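Local coordinates for glycoprotein (PDB 5MDM), which probably attaches the virus to host receptors and, once acidified in the endosome, changes conformation to trigger fusion of the viral and endosomal membranes, at residues Leu36-Phe41 with Thr186-Tyr191; Lys195-Gly200 with Thr242-Lys247; Lys207-Met212 with Asn232-Ser237; Thr217-Tyr222 with His248-Phe253. All coordinates share one frame; numbering follows the deposited sequence.

In the fold
Contact 1 is the one contact of the four made by strand pairing, with backbone hydrogen bonds, one face against the interior and the other, more exposed, carrying polar groups. Contact 2 flanks its Y191 end, where a loop and a tight turn meet mainly through polar side chains at a partly exposed margin. Contacts 3 and 4 are buried and share the three-stranded sheet 218-222, 225-229 and 235-237: side chains span separated backbones in contact 3, whereas in contact 4 the chains come close at C218 and F253, and R219 and F253 supply most of it. L249 of contact 4 packs on F41 and V236 of contact 3 on V187, tying both to contact 1.

Contact 1 (Leu36-Phe41 with Thr186-Tyr191); sequences LQEESF and TVTVAY. With SO4 (sulfate ion), chain G.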
loop_
_atom_site.group_PDB
_atom_site.type_symbol
_atom_site.label_atom_id
_atom_site.label_comp_id
_atom_site.label_asym_id
_atom_site.label_seq_id
_atom_site.Cartn_x
_atom_site.Cartn_y
_atom_site.Cartn_z
ATOM N N LEU A 36 5.360 16.988 -36.521
ATOM C CA LEU A 36 5.847 16.924 -35.147
ATOM C C LEU A 36 7.367 16.909 -35.044
ATOM O O LEU A 36 8.055 16.172 -35.749
ATOM C CB LEU A 36 5.229 15.744 -34.386
ATOM C CG LEU A 36 4.008 16.082 -33.515
ATOM C CD1 LEU A 36 4.399 16.983 -32.356
ATOM C CD2 LEU A 36 2.895 16.732 -34.328
ATOM N N GLN A 37 7.869 17.754 -34.153
ATOM C CA GLN A 37 9.286 17.875 -33.871
ATOM C C GLN A 37 9.485 17.601 -32.389
ATOM O O GLN A 37 8.656 17.991 -31.568
ATOM C CB GLN A 37 9.753 19.294 -34.197
ATOM C CG GLN A 37 11.181 19.597 -33.795
ATOM C CD GLN A 37 12.184 18.872 -34.660
ATOM O OE1 GLN A 37 12.201 19.037 -35.883
ATOM N NE2 GLN A 37 13.026 18.056 -34.033
ATOM N N GLU A 38 10.570 16.921 -32.041
ATOM C CA GLU A 38 10.870 16.666 -30.639
ATOM C C GLU A 38 12.196 17.284 -30.208
ATOM O O GLU A 38 13.148 17.349 -30.982
ATOM C CB GLU A 38 10.876 15.171 -30.346
ATOM C CG GLU A 38 9.501 14.557 -30.228
ATOM C CD GLU A 38 9.557 13.094 -29.838
ATOM O OE1 GLU A 38 8.483 12.483 -29.656
ATOM O OE2 GLU A 38 10.675 12.552 -29.709
ATOM N N GLU A 39 12.237 17.750 -28.967
ATOM C CA GLU A 39 13.448 18.292 -28.372
ATOM C C GLU A 39 13.457 17.935 -26.897
ATOM O O GLU A 39 12.432 18.035 -26.218
ATOM C CB GLU A 39 13.505 19.810 -28.523
ATOM C CG GLU A 39 13.858 20.308 -29.909
ATOM C CD GLU A 39 13.884 21.821 -29.985
ATOM O OE1 GLU A 39 14.428 22.455 -29.058
ATOM O OE2 GLU A 39 13.351 22.378 -30.967
ATOM N N SER A 40 14.618 17.523 -26.402
ATOM C CA SER A 40 14.736 17.101 -25.016
ATOM C C SER A 40 15.637 18.030 -24.215
ATOM O O SER A 40 16.537 18.671 -24.762
ATOM C CB SER A 40 15.274 15.675 -24.942
ATOM O OG SER A 40 14.458 14.782 -25.675
ATOM N N PHE A 41 15.384 18.102 -22.915
ATOM C CA PHE A 41 16.243 18.857 -22.013
ATOM C C PHE A 41 16.482 18.085 -20.716
ATOM O O PHE A 41 15.614 17.336 -20.261
ATOM C CB PHE A 41 15.662 20.248 -21.737
ATOM C CG PHE A 41 14.315 20.230 -21.083
ATOM C CD1 PHE A 41 14.199 20.328 -19.702
ATOM C CD2 PHE A 41 13.159 20.126 -21.847
ATOM C CE1 PHE A 41 12.948 20.315 -19.087
ATOM C CE2 PHE A 41 11.899 20.107 -21.240
ATOM C CZ PHE A 41 11.797 20.204 -19.859
ATOM N N THR A 186 15.508 12.901 -18.438
ATOM C CA THR A 186 15.379 13.556 -19.726
ATOM C C THR A 186 13.899 13.814 -19.965
ATOM O O THR A 186 13.082 12.883 -19.961
ATOM C CB THR A 186 15.946 12.706 -20.868
ATOM O OG1 THR A 186 17.360 12.580 -20.707
ATOM C CG2 THR A 186 15.666 13.359 -22.204
ATOM N N VAL A 187 13.554 15.085 -20.131
ATOM C CA VAL A 187 12.196 15.460 -20.491
ATOM C C VAL A 187 12.193 15.866 -21.953
ATOM O O VAL A 187 13.043 16.632 -22.389
ATOM C CB VAL A 187 11.663 16.604 -19.618
ATOM C CG1 VAL A 187 10.314 17.071 -20.126
ATOM C CG2 VAL A 187 11.550 16.147 -18.178
ATOM N N THR A 188 11.247 15.326 -22.711
ATOM C CA THR A 188 11.161 15.582 -24.139
ATOM C C THR A 188 9.946 16.430 -24.476
ATOM O O THR A 188 8.839 16.172 -23.998
ATOM C CB THR A 188 11.064 14.279 -24.925
ATOM O OG1 THR A 188 12.232 13.486 -24.681
ATOM C CG2 THR A 188 10.945 14.567 -26.406
ATOM N N VAL A 189 10.168 17.444 -25.303
ATOM C CA VAL A 189 9.115 18.346 -25.733
ATOM C C VAL A 189 8.721 18.007 -27.161
ATOM O O VAL A 189 9.572 17.941 -28.039
ATOM C CB VAL A 189 9.604 19.807 -25.700
ATOM C CG1 VAL A 189 8.546 20.732 -26.250
ATOM C CG2 VAL A 189 9.977 20.216 -24.290
ATOM N N ALA A 190 7.433 17.787 -27.393
ATOM C CA ALA A 190 6.927 17.567 -28.746
ATOM C C ALA A 190 6.026 18.724 -29.169
ATOM O O ALA A 190 5.144 19.148 -28.424
ATOM C CB ALA A 190 6.175 16.254 -28.830
ATOM N N TYR A 191 6.252 19.237 -30.369
ATOM C CA TYR A 191 5.504 20.393 -30.829
ATOM C C TYR A 191 5.396 20.424 -32.340
ATOM O O TYR A 191 6.180 19.781 -33.038
ATOM C CB TYR A 191 6.164 21.676 -30.333
ATOM C CG TYR A 191 7.578 21.882 -30.830
ATOM C CD1 TYR A 191 7.832 22.608 -31.983
ATOM C CD2 TYR A 191 8.658 21.362 -30.135
ATOM C CE1 TYR A 191 9.123 22.803 -32.430
ATOM C CE2 TYR A 191 9.950 21.549 -30.574
ATOM C CZ TYR A 191 10.179 22.271 -31.719
ATOM O OH TYR A 191 11.468 22.460 -32.156
HETATM S S SO4 G . 16.317 9.049 -18.907
HETATM O O1 SO4 G . 16.130 10.163 -17.982
HETATM O O2 SO4 G . 15.046 8.678 -19.503
HETATM O O3 SO4 G . 17.222 9.431 -19.988
HETATM O O4 SO4 G . 16.866 7.928 -18.158
#
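Q37 and Y191 open a ladder of antiparallel pairing that runs to F41 and V187. Q37, E39 and F41 are the hydrogen-bonded partners of Y191, V189 and V187, each pair exchanging two N-H...O bonds; Q37 N to Y191 O is 2.9 Å and F41 N to V187 O is 2.8 Å. E38 with A190 and S40 with T188 are the non-hydrogen-bonded pairs between them.

Apolar contacts gather on the face carrying Q37, E39, F41, V187, V189 and Y191. F41 has CG wedged between its backbone N and carbonyl carbon (chi1 61°), and its ring lies alongside V187. V187 CB sits over one ring face, 4.0 Å from the centroid, a CH-pi contact displaced toward the rim, while V189 CG2 meets the ring edge in plane, 3.6 Å from F41 CE2. The Y191 ring is covered in the same manner by Q37 CB, 4.1 Å from its centroid.

Polar contacts mark the other face, where S40 OG and T188 OG1 share a hydrogen bond of 2.8 Å and the E38 carboxylate makes a salt bridge to K205. On the face of F41 and Y191, the carboxylate of E39 accepts from the backbone N of Q245. At T186, the first residue of 186-191, a sulfate, probably from the crystallisation liquor, takes the backbone N-H at 2.8 Å from T186 N to its O1, and T186 OG1 bonds to its O3.

This is an antiparallel beta ladder at one edge of a four-stranded sheet, part of what is known in vesiculovirus G as the pleckstrin-homology domain.

Contact 2 (Lys195-Gly200 with Thr242-Lys247); sequences KEIAAG and TRIQEK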
loop_
_atom_site.group_PDB
_atom_site.type_symbol
_atom_site.label_atom_id
_atom_site.label_comp_id
_atom_site.label_asym_id
_atom_site.label_seq_id
_atom_site.Cartn_x
_atom_site.Cartn_y
_atom_site.Cartn_z
ATOM N N LYS A 195 4.215 25.526 -36.835
ATOM C CA LYS A 195 3.631 26.616 -36.060
ATOM C C LYS A 195 4.642 27.226 -35.095
ATOM O O LYS A 195 5.699 26.652 -34.836
ATOM C CB LYS A 195 2.408 26.127 -35.276
ATOM C CG LYS A 195 1.401 25.342 -36.101
ATOM C CD LYS A 195 0.199 24.916 -35.266
ATOM C CE LYS A 195 -0.887 24.297 -36.141
ATOM N NZ LYS A 195 -2.175 24.096 -35.416
ATOM N N GLU A 196 4.305 28.399 -34.568
ATOM C CA GLU A 196 5.114 29.061 -33.554
ATOM C C GLU A 196 4.959 28.340 -32.218
ATOM O O GLU A 196 3.842 28.032 -31.801
ATOM C CB GLU A 196 4.675 30.519 -33.413
ATOM C CG GLU A 196 5.462 31.326 -32.396
ATOM C CD GLU A 196 6.865 31.645 -32.869
ATOM O OE1 GLU A 196 7.205 32.846 -32.951
ATOM O OE2 GLU A 196 7.627 30.698 -33.154
ATOM N N ILE A 197 6.077 28.072 -31.549
ATOM C CA ILE A 197 6.055 27.340 -30.285
ATOM C C ILE A 197 5.262 28.076 -29.197
ATOM O O ILE A 197 5.458 29.271 -28.967
ATOM C CB ILE A 197 7.491 27.010 -29.790
ATOM C CG1 ILE A 197 7.452 26.132 -28.540
ATOM C CG2 ILE A 197 8.291 28.271 -29.532
ATOM C CD1 ILE A 197 7.513 24.658 -28.836
ATOM N N ALA A 198 4.350 27.358 -28.548
ATOM C CA ALA A 198 3.541 27.920 -27.469
ATOM C C ALA A 198 3.065 26.824 -26.518
ATOM O O ALA A 198 2.954 25.658 -26.904
ATOM C CB ALA A 198 2.361 28.678 -28.034
ATOM N N ALA A 199 2.778 27.210 -25.280
ATOM C CA ALA A 199 2.417 26.259 -24.230
ATOM C C ALA A 199 1.309 25.290 -24.636
ATOM O O ALA A 199 1.328 24.122 -24.252
ATOM C CB ALA A 199 2.028 27.002 -22.959
ATOM N N GLY A 200 0.353 25.777 -25.420
ATOM C CA GLY A 200 -0.787 24.974 -25.819
ATOM C C GLY A 200 -0.444 23.945 -26.873
ATOM O O GLY A 200 -1.136 22.935 -27.012
ATOM N N THR A 242 17.034 27.018 -20.838
ATOM C CA THR A 242 16.662 25.984 -21.802
ATOM C C THR A 242 15.792 26.506 -22.937
ATOM O O THR A 242 14.707 27.050 -22.710
ATOM C CB THR A 242 15.956 24.802 -21.128
ATOM O OG1 THR A 242 16.889 24.107 -20.296
ATOM C CG2 THR A 242 15.414 23.847 -22.176
ATOM N N ARG A 243 16.282 26.328 -24.159
ATOM C CA ARG A 243 15.581 26.794 -25.347
ATOM C C ARG A 243 14.922 25.657 -26.124
ATOM O O ARG A 243 15.480 24.570 -26.248
ATOM C CB ARG A 243 16.532 27.563 -26.264
ATOM C CG ARG A 243 17.117 28.827 -25.649
ATOM C CD ARG A 243 18.109 29.488 -26.599
ATOM N NE ARG A 243 18.579 30.780 -26.105
ATOM C CZ ARG A 243 19.325 31.627 -26.809
ATOM N NH1 ARG A 243 19.692 31.322 -28.049
ATOM N NH2 ARG A 243 19.705 32.784 -26.276
ATOM N N ILE A 244 13.724 25.924 -26.634
ATOM C CA ILE A 244 13.011 25.007 -27.511
ATOM C C ILE A 244 12.570 25.821 -28.712
ATOM O O ILE A 244 12.010 26.906 -28.551
ATOM C CB ILE A 244 11.769 24.407 -26.826
ATOM C CG1 ILE A 244 12.180 23.500 -25.663
ATOM C CG2 ILE A 244 10.918 23.642 -27.828
ATOM C CD1 ILE A 244 13.017 22.302 -26.066
ATOM N N GLN A 245 12.821 25.296 -29.910
ATOM C CA GLN A 245 12.646 26.055 -31.148
ATOM C C GLN A 245 13.377 27.383 -31.033
ATOM O O GLN A 245 12.837 28.437 -31.371
ATOM C CB GLN A 245 11.166 26.280 -31.476
ATOM C CG GLN A 245 10.910 26.613 -32.941
ATOM C CD GLN A 245 9.442 26.828 -33.248
ATOM O OE1 GLN A 245 8.793 27.694 -32.662
ATOM N NE2 GLN A 245 8.910 26.036 -34.174
ATOM N N GLU A 246 14.604 27.307 -30.519
ATOM C CA GLU A 246 15.490 28.457 -30.356
ATOM C C GLU A 246 14.865 29.605 -29.564
ATOM O O GLU A 246 15.176 30.771 -29.786
ATOM C CB GLU A 246 16.016 28.929 -31.714
ATOM C CG GLU A 246 16.923 27.915 -32.396
ATOM C CD GLU A 246 17.381 28.360 -33.772
ATOM O OE1 GLU A 246 17.947 27.522 -34.505
ATOM O OE2 GLU A 246 17.180 29.543 -34.121
ATOM N N LYS A 247 13.983 29.266 -28.634
ATOM C CA LYS A 247 13.366 30.261 -27.768
ATOM C C LYS A 247 13.321 29.716 -26.352
ATOM O O LYS A 247 13.141 28.514 -26.154
ATOM C CB LYS A 247 11.941 30.578 -28.232
ATOM C CG LYS A 247 11.833 31.172 -29.626
ATOM C CD LYS A 247 10.395 31.132 -30.107
ATOM C CE LYS A 247 9.446 31.648 -29.032
ATOM N NZ LYS A 247 8.011 31.468 -29.398
#
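Q245 lays its side chain past I197, the two running in opposite directions, so that the terminal amide reaches the backbone of 195-197. Q245 is the first of two turn residues in a tight beta-hairpin: I244 and K247 exchange both backbone hydrogen bonds, and Q245 and E246 both have positive phi, close to a type I' turn. With CG anti to the backbone N (chi1 -160°) and the chain extended beyond it, the glutamine grips the loop at two points. Its OE1 accepts from I197 N at 3.0 Å, the donor tilted somewhat out of the carbonyl plane, and its NE2 makes a weak but straight bond to K195 O at 3.3 Å.

K247 comes in beside it. Its aliphatic part rubs along I197, with CD 3.6 Å from I197 CG2, and a bend at chi3 (47°) turns CE before the ammonium reaches the loop. There NZ makes a weak hydrogen bond to I197 O and a long salt bridge, 3.9 Å, to E196 OE2, whose side chain crosses the lysine at about a right angle.

On the inner side, where Y191 and L252 also touch I197, the contact becomes apolar: the isoleucines cross at about a right angle, and I197 CD1 ends 3.7 Å from I244 CG2.

Contact 3 (Lys207-Met212 with Asn232-Ser237); sequences KYHSHM and NGEWVS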
loop_
_atom_site.group_PDB
_atom_site.type_symbol
_atom_site.label_atom_id
_atom_site.label_comp_id
_atom_site.label_asym_id
_atom_site.label_seq_id
_atom_site.Cartn_x
_atom_site.Cartn_y
_atom_site.Cartn_z
ATOM N N LYS A 207 10.286 9.317 -18.971
ATOM C CA LYS A 207 10.160 7.902 -18.641
ATOM C C LYS A 207 9.111 7.712 -17.551
ATOM O O LYS A 207 8.662 6.596 -17.292
ATOM C CB LYS A 207 11.518 7.301 -18.235
ATOM C CG LYS A 207 12.000 7.621 -16.823
ATOM C CD LYS A 207 13.482 7.910 -16.830
ATOM C CE LYS A 207 14.200 7.319 -15.629
ATOM N NZ LYS A 207 14.883 6.035 -15.980
ATOM N N TYR A 208 8.713 8.823 -16.938
ATOM C CA TYR A 208 7.783 8.822 -15.820
ATOM C C TYR A 208 6.490 9.554 -16.154
ATOM O O TYR A 208 5.527 9.508 -15.393
ATOM C CB TYR A 208 8.433 9.533 -14.642
ATOM C CG TYR A 208 9.618 8.818 -14.061
ATOM C CD1 TYR A 208 9.607 7.444 -13.882
ATOM C CD2 TYR A 208 10.745 9.521 -13.679
ATOM C CE1 TYR A 208 10.690 6.792 -13.340
ATOM C CE2 TYR A 208 11.833 8.877 -13.137
ATOM C CZ TYR A 208 11.799 7.512 -12.971
ATOM O OH TYR A 208 12.881 6.866 -12.440
ATOM N N HIS A 209 6.481 10.255 -17.280
ATOM C CA HIS A 209 5.360 11.113 -17.623
ATOM C C HIS A 209 4.830 10.842 -19.018
ATOM O O HIS A 209 5.521 11.050 -20.010
ATOM C CB HIS A 209 5.766 12.573 -17.485
ATOM C CG HIS A 209 6.315 12.909 -16.137
ATOM N ND1 HIS A 209 7.664 12.905 -15.865
ATOM C CD2 HIS A 209 5.698 13.237 -14.979
ATOM C CE1 HIS A 209 7.857 13.228 -14.598
ATOM N NE2 HIS A 209 6.679 13.433 -14.038
ATOM N N SER A 210 3.587 10.384 -19.083
ATOM C CA SER A 210 2.987 9.995 -20.348
ATOM C C SER A 210 2.144 11.112 -20.928
ATOM O O SER A 210 1.153 11.515 -20.322
ATOM C CB SER A 210 2.125 8.747 -20.166
ATOM O OG SER A 210 1.304 8.537 -21.301
ATOM N N HIS A 211 2.554 11.595 -22.099
ATOM C CA HIS A 211 1.804 12.576 -22.890
ATOM C C HIS A 211 1.149 13.647 -22.027
ATOM O O HIS A 211 -0.055 13.625 -21.795
ATOM C CB HIS A 211 0.760 11.881 -23.776
ATOM C CG HIS A 211 0.107 12.793 -24.768
ATOM N ND1 HIS A 211 0.590 12.969 -26.047
ATOM C CD2 HIS A 211 -0.983 13.591 -24.664
ATOM C CE1 HIS A 211 -0.177 13.833 -26.690
ATOM N NE2 HIS A 211 -1.139 14.225 -25.873
ATOM N N MET A 212 1.957 14.578 -21.542
ATOM C CA MET A 212 1.484 15.560 -20.575
ATOM C C MET A 212 1.203 16.901 -21.254
ATOM O O MET A 212 2.098 17.526 -21.819
ATOM C CB MET A 212 2.502 15.703 -19.438
ATOM C CG MET A 212 1.888 15.787 -18.048
ATOM S SD MET A 212 0.822 14.434 -17.477
ATOM C CE MET A 212 1.968 13.058 -17.486
ATOM N N ASN A 232 -1.077 16.504 -14.096
ATOM C CA ASN A 232 -1.265 15.470 -13.083
ATOM C C ASN A 232 -0.649 15.867 -11.742
ATOM O O ASN A 232 -0.554 15.058 -10.822
ATOM C CB ASN A 232 -0.725 14.120 -13.569
ATOM C CG ASN A 232 0.786 14.064 -13.587
ATOM O OD1 ASN A 232 1.459 15.087 -13.681
ATOM N ND2 ASN A 232 1.329 12.856 -13.493
ATOM N N GLY A 233 -0.219 17.118 -11.639
ATOM C CA GLY A 233 0.277 17.632 -10.382
ATOM C C GLY A 233 1.717 17.284 -10.098
ATOM O O GLY A 233 2.256 17.663 -9.058
ATOM N N GLU A 234 2.345 16.560 -11.017
ATOM C CA GLU A 234 3.760 16.234 -10.885
ATOM C C GLU A 234 4.637 17.347 -11.463
ATOM O O GLU A 234 4.179 18.164 -12.260
ATOM C CB GLU A 234 4.058 14.886 -11.530
ATOM C CG GLU A 234 3.260 13.753 -10.917
ATOM C CD GLU A 234 3.719 12.398 -11.391
ATOM O OE1 GLU A 234 4.547 12.346 -12.317
ATOM O OE2 GLU A 234 3.256 11.382 -10.837
ATOM N N TRP A 235 5.899 17.381 -11.058
ATOM C CA TRP A 235 6.742 18.538 -11.339
ATOM C C TRP A 235 8.102 18.124 -11.898
ATOM O O TRP A 235 8.735 17.189 -11.411
ATOM C CB TRP A 235 6.914 19.345 -10.046
ATOM C CG TRP A 235 7.730 20.590 -10.141
ATOM C CD1 TRP A 235 7.265 21.866 -10.292
ATOM C CD2 TRP A 235 9.154 20.693 -10.042
ATOM N NE1 TRP A 235 8.312 22.754 -10.316
ATOM C CE2 TRP A 235 9.483 22.059 -10.162
ATOM C CE3 TRP A 235 10.184 19.764 -9.872
ATOM C CZ2 TRP A 235 10.800 22.516 -10.116
ATOM C CZ3 TRP A 235 11.492 20.223 -9.832
ATOM C CH2 TRP A 235 11.786 21.586 -9.951
ATOM N N VAL A 236 8.550 18.809 -12.937
ATOM C CA VAL A 236 9.916 18.597 -13.399
ATOM C C VAL A 236 10.623 19.937 -13.437
ATOM O O VAL A 236 9.982 20.969 -13.585
ATOM C CB VAL A 236 9.990 17.906 -14.783
ATOM C CG1 VAL A 236 9.292 16.550 -14.742
ATOM C CG2 VAL A 236 9.404 18.798 -15.868
ATOM N N SER A 237 11.942 19.924 -13.288
ATOM C CA SER A 237 12.703 21.159 -13.246
ATOM C C SER A 237 12.983 21.669 -14.653
ATOM O O SER A 237 13.200 20.884 -15.575
ATOM C CB SER A 237 14.009 20.942 -12.490
ATOM O OG SER A 237 14.802 19.973 -13.141
#
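The backbones at H209 and E234 keep apart, CA to CA 8.6 Å, and M212 and N232 stand at a similar spacing, so side chains alone span the gap between the 207-212 loop and the start of strand 235-237. That strand is entered through an Asx turn: N232 OD1 accepts from E234 N at 3.2 Å, with the N-H coming from above the carboxamide plane. N232 ND2 is held by the carbonyl of I395.

H209 reaches across to E234 and V236. Its ring meets the E234 carboxylate with the two planes nearly perpendicular, 84° apart, and E234 OE1 lies 2.9 Å from H209 NE2; E234 CB lies at the ring edge, in plane. Both groups have further partners that help to set them: H209 ND1 pairs with the hydroxyl of S206, and E234 OE2 takes the backbone N-H of L266. V236 slides past the imidazole in the opposite direction, with CG1 3.6 Å from H209 CE1, and F230 packs edge-to-face on the same ring. Where the loop runs into strand 212-213, M212, bent at chi2 and chi3, crosses N232 at about a right angle, its SD 3.9 Å from N232 OD1.

Contact 4 (Thr217-Tyr222 with His248-Phe253); sequences TCRLSY and HLLPLF
T217 meets F253 just ahead of strand 218-222. The carbonyl oxygen of T217 lies at the edge of the phenyl ring, close to its plane and 3.3 Å from F253 CD2, while T217 CG2 sits 4.0 Å from the same ring carbon. The T217 hydroxyl turns to another partner, the backbone carbonyl of E213.

C218 comes closest to F253 by backbone, CA to CA 5.4 Å, but its side chain points away from the 248-253 segment and closes a disulfide with C256. This covalent link joins the strand to the chain just beyond F253.

R219 covers the most ground. Its hydrocarbon part crosses L250 at about a right angle, CG 3.6 Å from L250 CD1 and CD 3.6 Å from L250 CG. A bend at chi3 (76°) then turns NE, and the guanidinium comes to the C-terminal side of the short 3-10 turn 250-252, with L250 O at its edge and NH1 3.3 Å from F253 O. F253 N, just after that turn, bonds back to L250 O at 3.1 Å. A long, weak ion pair with E255 is a further partner of the guanidinium.

L220 points away from the 248-253 segment and offers its carbonyl to W235 NE1, and Y222 ends the strand against the rings of W235 and Y139.

The strand is the outer one of the three-stranded sheet, paired antiparallel with 225-229, and R219 also exchanges backbone hydrogen bonds with K254 and C256. F253 and L249 meanwhile rest on I202 of strand 202-205.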
loop_
_atom_site.group_PDB
_atom_site.type_symbol
_atom_site.label_atom_id
_atom_site.label_comp_id
_atom_site.label_asym_id
_atom_site.label_seq_id
_atom_site.Cartn_x
_atom_site.Cartn_y
_atom_site.Cartn_z
ATOM N N THR A 217 -0.271 22.881 -18.309
ATOM C CA THR A 217 0.979 22.864 -17.554
ATOM C C THR A 217 1.343 24.269 -17.102
ATOM O O THR A 217 1.350 25.197 -17.907
ATOM C CB THR A 217 2.133 22.309 -18.402
ATOM O OG1 THR A 217 1.863 20.941 -18.725
ATOM C CG2 THR A 217 3.462 22.402 -17.653
ATOM N N CYS A 218 1.654 24.430 -15.819
ATOM C CA CYS A 218 1.931 25.768 -15.293
ATOM C C CYS A 218 3.314 25.855 -14.653
ATOM O O CYS A 218 3.878 24.847 -14.244
ATOM C CB CYS A 218 0.837 26.207 -14.311
ATOM S SG CYS A 218 0.467 25.003 -13.018
ATOM N N ARG A 219 3.857 27.067 -14.574
ATOM C CA ARG A 219 5.199 27.292 -14.036
ATOM C C ARG A 219 5.180 27.375 -12.509
ATOM O O ARG A 219 4.297 28.006 -11.926
ATOM C CB ARG A 219 5.759 28.586 -14.616
ATOM C CG ARG A 219 7.256 28.731 -14.513
ATOM C CD ARG A 219 7.728 29.982 -15.246
ATOM N NE ARG A 219 7.462 31.207 -14.497
ATOM C CZ ARG A 219 7.070 32.345 -15.057
ATOM N NH1 ARG A 219 6.890 32.401 -16.368
ATOM N NH2 ARG A 219 6.851 33.421 -14.310
ATOM N N LEU A 220 6.149 26.739 -11.858
ATOM C CA LEU A 220 6.199 26.724 -10.394
ATOM C C LEU A 220 7.620 26.505 -9.895
ATOM O O LEU A 220 8.380 25.706 -10.451
ATOM C CB LEU A 220 5.258 25.653 -9.825
ATOM C CG LEU A 220 5.069 25.510 -8.311
ATOM C CD1 LEU A 220 3.704 24.928 -8.027
ATOM C CD2 LEU A 220 6.124 24.616 -7.693
ATOM N N SER A 221 7.970 27.227 -8.838
ATOM C CA SER A 221 9.291 27.116 -8.241
ATOM C C SER A 221 9.231 26.144 -7.082
ATOM O O SER A 221 8.503 26.360 -6.114
ATOM C CB SER A 221 9.776 28.475 -7.747
ATOM O OG SER A 221 11.089 28.378 -7.221
ATOM N N TYR A 222 10.002 25.071 -7.183
ATOM C CA TYR A 222 9.955 24.013 -6.187
ATOM C C TYR A 222 11.347 23.684 -5.669
ATOM O O TYR A 222 12.267 23.437 -6.450
ATOM C CB TYR A 222 9.311 22.762 -6.781
ATOM C CG TYR A 222 9.002 21.701 -5.763
ATOM C CD1 TYR A 222 8.015 21.898 -4.810
ATOM C CD2 TYR A 222 9.692 20.498 -5.757
ATOM C CE1 TYR A 222 7.721 20.929 -3.875
ATOM C CE2 TYR A 222 9.404 19.520 -4.824
ATOM C CZ TYR A 222 8.418 19.742 -3.886
ATOM O OH TYR A 222 8.128 18.774 -2.955
ATOM N N HIS A 248 13.493 30.606 -25.378
ATOM C CA HIS A 248 13.312 30.277 -23.966
ATOM C C HIS A 248 12.021 29.475 -23.705
ATOM O O HIS A 248 10.916 29.947 -23.978
ATOM C CB HIS A 248 13.287 31.575 -23.166
ATOM C CG HIS A 248 12.504 32.670 -23.826
ATOM N ND1 HIS A 248 13.048 33.500 -24.784
ATOM C CD2 HIS A 248 11.215 33.060 -23.680
ATOM C CE1 HIS A 248 12.130 34.357 -25.194
ATOM N NE2 HIS A 248 11.010 34.115 -24.538
ATOM N N LEU A 249 12.164 28.263 -23.177
ATOM C CA LEU A 249 11.017 27.374 -22.988
ATOM C C LEU A 249 10.163 27.726 -21.768
ATOM O O LEU A 249 8.934 27.730 -21.840
ATOM C CB LEU A 249 11.471 25.910 -22.900
ATOM C CG LEU A 249 10.372 24.917 -22.508
ATOM C CD1 LEU A 249 9.269 24.902 -23.555
ATOM C CD2 LEU A 249 10.929 23.517 -22.276
ATOM N N LEU A 250 10.827 28.005 -20.652
ATOM C CA LEU A 250 10.146 28.281 -19.387
ATOM C C LEU A 250 9.122 29.437 -19.405
ATOM O O LEU A 250 8.001 29.270 -18.915
ATOM C CB LEU A 250 11.173 28.475 -18.264
ATOM C CG LEU A 250 10.646 28.588 -16.835
ATOM C CD1 LEU A 250 9.954 27.306 -16.411
ATOM C CD2 LEU A 250 11.776 28.914 -15.886
ATOM N N PRO A 251 9.489 30.606 -19.970
ATOM C CA PRO A 251 8.543 31.731 -19.947
ATOM C C PRO A 251 7.238 31.498 -20.713
ATOM O O PRO A 251 6.303 32.284 -20.563
ATOM C CB PRO A 251 9.336 32.857 -20.611
ATOM C CG PRO A 251 10.749 32.499 -20.378
ATOM C CD PRO A 251 10.790 31.023 -20.522
ATOM N N LEU A 252 7.176 30.440 -21.512
ATOM C CA LEU A 252 5.976 30.117 -22.269
ATOM C C LEU A 252 4.824 29.684 -21.369
ATOM O O LEU A 252 3.689 29.554 -21.831
ATOM C CB LEU A 252 6.273 28.999 -23.265
ATOM C CG LEU A 252 6.640 29.351 -24.705
ATOM C CD1 LEU A 252 7.729 30.379 -24.728
ATOM C CD2 LEU A 252 7.074 28.090 -25.446
ATOM N N PHE A 253 5.118 29.456 -20.091
ATOM C CA PHE A 253 4.135 28.866 -19.185
ATOM C C PHE A 253 3.681 29.821 -18.093
ATOM O O PHE A 253 4.495 30.475 -17.447
ATOM C CB PHE A 253 4.669 27.562 -18.582
ATOM C CG PHE A 253 4.940 26.507 -19.604
ATOM C CD1 PHE A 253 6.171 26.435 -20.230
ATOM C CD2 PHE A 253 3.957 25.604 -19.960
ATOM C CE1 PHE A 253 6.419 25.473 -21.185
ATOM C CE2 PHE A 253 4.202 24.637 -20.911
ATOM C CZ PHE A 253 5.434 24.573 -21.527
#